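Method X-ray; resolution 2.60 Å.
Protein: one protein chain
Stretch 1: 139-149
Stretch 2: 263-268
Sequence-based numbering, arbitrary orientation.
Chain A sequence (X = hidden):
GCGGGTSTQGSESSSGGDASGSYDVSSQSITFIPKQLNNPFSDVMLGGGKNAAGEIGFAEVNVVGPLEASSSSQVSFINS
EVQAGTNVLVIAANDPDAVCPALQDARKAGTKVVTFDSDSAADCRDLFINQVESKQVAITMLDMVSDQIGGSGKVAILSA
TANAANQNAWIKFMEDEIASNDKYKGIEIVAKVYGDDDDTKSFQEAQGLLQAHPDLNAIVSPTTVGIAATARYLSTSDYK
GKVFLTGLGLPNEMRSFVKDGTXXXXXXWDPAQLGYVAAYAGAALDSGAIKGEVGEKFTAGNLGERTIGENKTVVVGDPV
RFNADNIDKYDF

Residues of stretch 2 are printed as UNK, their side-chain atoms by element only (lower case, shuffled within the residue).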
# COMPACT_ATOMS: atom_id res chain seq x y z
N ILE A 139 0.41 13.98 2.60
CA ILE A 139 0.64 15.13 1.72
C ILE A 139 -0.28 15.01 0.50
O ILE A 139 -0.97 15.98 0.17
CB ILE A 139 2.15 15.25 1.35
CG1 ILE A 139 2.94 15.84 2.54
CG2 ILE A 139 2.38 16.08 0.08
CD1 ILE A 139 4.45 15.57 2.54
N THR A 140 -0.32 13.82 -0.14
CA THR A 140 -1.15 13.52 -1.32
C THR A 140 -2.62 13.82 -1.01
O THR A 140 -3.25 14.53 -1.80
CB THR A 140 -0.94 12.06 -1.75
OG1 THR A 140 0.45 11.84 -1.99
CG2 THR A 140 -1.75 11.69 -3.01
N MSE A 141 -3.13 13.35 0.14
CA MSE A 141 -4.50 13.56 0.59
C MSE A 141 -4.80 15.04 0.84
O MSE A 141 -5.81 15.53 0.33
CB MSE A 141 -4.79 12.72 1.82
CG MSE A 141 -4.85 11.24 1.49
SE MSE A 141 -5.75 10.20 2.81
CE MSE A 141 -4.39 10.30 4.26
N LEU A 142 -3.90 15.77 1.55
CA LEU A 142 -4.06 17.21 1.79
C LEU A 142 -4.04 18.00 0.48
O LEU A 142 -4.77 18.98 0.37
CB LEU A 142 -2.96 17.73 2.72
CG LEU A 142 -3.09 17.40 4.20
CD1 LEU A 142 -1.76 17.59 4.88
CD2 LEU A 142 -4.15 18.24 4.87
N ASP A 143 -3.22 17.57 -0.50
CA ASP A 143 -3.12 18.20 -1.82
C ASP A 143 -4.43 18.08 -2.60
O ASP A 143 -4.85 19.05 -3.22
CB ASP A 143 -1.97 17.59 -2.64
CG ASP A 143 -0.61 18.25 -2.48
OD1 ASP A 143 -0.44 19.03 -1.52
OD2 ASP A 143 0.29 17.98 -3.31
N MSE A 144 -5.07 16.89 -2.55
CA MSE A 144 -6.35 16.60 -3.22
C MSE A 144 -7.49 17.36 -2.54
O MSE A 144 -8.36 17.89 -3.24
CB MSE A 144 -6.64 15.09 -3.21
CG MSE A 144 -5.64 14.27 -4.03
SE MSE A 144 -6.08 12.38 -4.22
CE MSE A 144 -6.07 11.83 -2.37
N VAL A 145 -7.47 17.45 -1.19
CA VAL A 145 -8.47 18.18 -0.40
C VAL A 145 -8.41 19.65 -0.76
O VAL A 145 -9.40 20.19 -1.25
CB VAL A 145 -8.31 17.96 1.13
CG1 VAL A 145 -9.28 18.83 1.92
CG2 VAL A 145 -8.50 16.51 1.49
N SER A 146 -7.24 20.29 -0.55
CA SER A 146 -6.95 21.70 -0.81
C SER A 146 -7.34 22.10 -2.24
O SER A 146 -7.96 23.15 -2.42
CB SER A 146 -5.47 21.99 -0.57
OG SER A 146 -5.23 23.39 -0.54
N ASP A 147 -7.01 21.25 -3.23
CA ASP A 147 -7.31 21.46 -4.65
C ASP A 147 -8.83 21.44 -4.91
O ASP A 147 -9.33 22.29 -5.66
CB ASP A 147 -6.60 20.40 -5.50
CG ASP A 147 -6.86 20.45 -6.99
OD1 ASP A 147 -6.61 21.53 -7.60
OD2 ASP A 147 -7.26 19.42 -7.56
N GLN A 148 -9.57 20.50 -4.28
CA GLN A 148 -11.00 20.33 -4.47
C GLN A 148 -11.83 21.38 -3.71
O GLN A 148 -12.78 21.91 -4.30
CB GLN A 148 -11.44 18.91 -4.07
CG GLN A 148 -11.16 17.87 -5.16
CD GLN A 148 -11.32 16.45 -4.70
OE1 GLN A 148 -10.37 15.67 -4.69
NE2 GLN A 148 -12.54 16.06 -4.33
N ILE A 149 -11.49 21.69 -2.44
CA ILE A 149 -12.22 22.67 -1.62
C ILE A 149 -11.96 24.11 -2.10
O ILE A 149 -12.80 24.99 -1.90
CB ILE A 149 -11.99 22.54 -0.09
CG1 ILE A 149 -10.50 22.69 0.31
CG2 ILE A 149 -12.61 21.25 0.45
CD1 ILE A 149 -10.19 22.70 1.82
N UNK A 263 -17.25 11.34 -6.66
CA UNK A 263 -15.82 11.38 -6.38
C UNK A 263 -15.11 11.98 -7.61
O UNK A 263 -15.38 11.56 -8.73
c UNK A 263 -15.26 9.98 -5.99
c UNK A 263 -13.76 10.03 -5.69
c UNK A 263 -16.03 9.38 -4.82
N UNK A 264 -14.23 12.97 -7.40
CA UNK A 264 -13.46 13.60 -8.48
C UNK A 264 -12.07 12.97 -8.57
O UNK A 264 -11.64 12.59 -9.66
c UNK A 264 -14.70 15.83 -8.65
c UNK A 264 -15.84 18.02 -9.09
c UNK A 264 -14.56 17.34 -8.66
n UNK A 264 -15.69 19.49 -9.15
c UNK A 264 -13.39 15.12 -8.31
N UNK A 265 -11.38 12.84 -7.41
CA UNK A 265 -10.04 12.26 -7.32
C UNK A 265 -9.77 11.66 -5.94
O UNK A 265 -10.06 12.28 -4.91
o UNK A 265 -6.19 14.58 -7.55
o UNK A 265 -5.97 13.56 -9.49
c UNK A 265 -7.60 12.70 -7.98
c UNK A 265 -8.96 13.30 -7.66
c UNK A 265 -6.52 13.69 -8.37
N UNK A 266 -9.20 10.45 -5.93
CA UNK A 266 -8.75 9.72 -4.76
C UNK A 266 -7.35 9.17 -5.06
O UNK A 266 -6.87 9.33 -6.18
c UNK A 266 -9.21 5.24 -6.04
c UNK A 266 -9.75 8.61 -4.35
c UNK A 266 -10.10 5.31 -7.09
c UNK A 266 -9.11 6.30 -5.14
c UNK A 266 -10.87 6.43 -7.27
c UNK A 266 -10.77 7.50 -6.37
c UNK A 266 -9.87 7.45 -5.31
N UNK A 267 -6.70 8.54 -4.09
CA UNK A 267 -5.37 7.98 -4.28
C UNK A 267 -5.25 6.59 -3.68
O UNK A 267 -6.07 6.18 -2.87
c UNK A 267 -4.32 8.90 -3.67
N UNK A 268 -4.21 5.85 -4.13
CA UNK A 268 -3.81 4.53 -3.66
C UNK A 268 -2.41 4.26 -4.24
O UNK A 268 -1.54 5.11 -4.09
c UNK A 268 -5.43 2.32 -1.80
c UNK A 268 -5.45 1.00 -3.90
c UNK A 268 -4.84 3.42 -4.01
c UNK A 268 -4.79 2.13 -3.17
O HOH W 1 -7.79 16.83 -6.84

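Position 263 carries three side-chain carbons, one attached to CA and bearing the other two. Its CA-to-CB bond points sideways, and no atom of stretch 1 lies within contact distance. A fork at the first carbon, with no heteroatom, is valine; the small branched group is buried, as suits a purely apolar side chain.

At position 264 four carbons run in an unbranched row to a nitrogen. CB of position 264 faces the helix and lies 4.2 Å from NE2 of Gln148. This is lysine. Contact with Gln148 is made at CB; beyond it the chain, with chi2 to chi4 all t, leads away, which suits a long charged side chain at an exposed position.

Position 265 has three carbons, the third carrying two oxygens. The side chain reaches toward the helix, where one of these oxygens approaches Met144. A carboxylate two carbons beyond CA's neighbour in the chain would be too long for aspartate, so this is glutamate. OE1 of Glu265 comes within 3.6 Å of CG of Met144. Water 1 donates to two carboxylates, at 2.7 Å from OD2 of Asp147 and 2.9 Å from OE1 of Glu265, and so links like charges. The other oxygen, OE2, is hydrogen-bonded elsewhere in the structure.

Position 266 shows one carbon followed by a six-carbon ring without a hydroxyl. Its CA-to-CB bond points away from the helix, and its contact is made by the backbone: C of position 266 lies 3.6 Å from SE of Met144. It is phenylalanine, and the ring is buried, a fitting place for an aromatic hydrocarbon.

At position 267 there is a single carbon, pointing toward the helix, where CB of position 267 lies 3.7 Å from CE of Met144 and 3.9 Å from CG2 of Thr140. This is alanine, whose short methyl suits so close an approach.

Position 268 has four carbons forked at the second. It points away and makes no contact with stretch 1. This is leucine; its apolar branches are buried.

The strand runs nearly antiparallel to the helix, with an axis angle of 168° and a closest approach of 8.9 Å. Thr140, Met144 and Gln148, spaced four residues apart, present one side of the helix, while Phe266, Ala267 and Leu268 point away, toward and away in turn. Met144, a selenomethionine, touches Glu265, Phe266 and Ala267. No direct hydrogen bond crosses the interface: even OE1 of Gln148 and O of Glu265, 3.4 Å apart, are both acceptors. Packing and the water bridge therefore make the contact.

Stretch 2 (263-268) VKEFAL
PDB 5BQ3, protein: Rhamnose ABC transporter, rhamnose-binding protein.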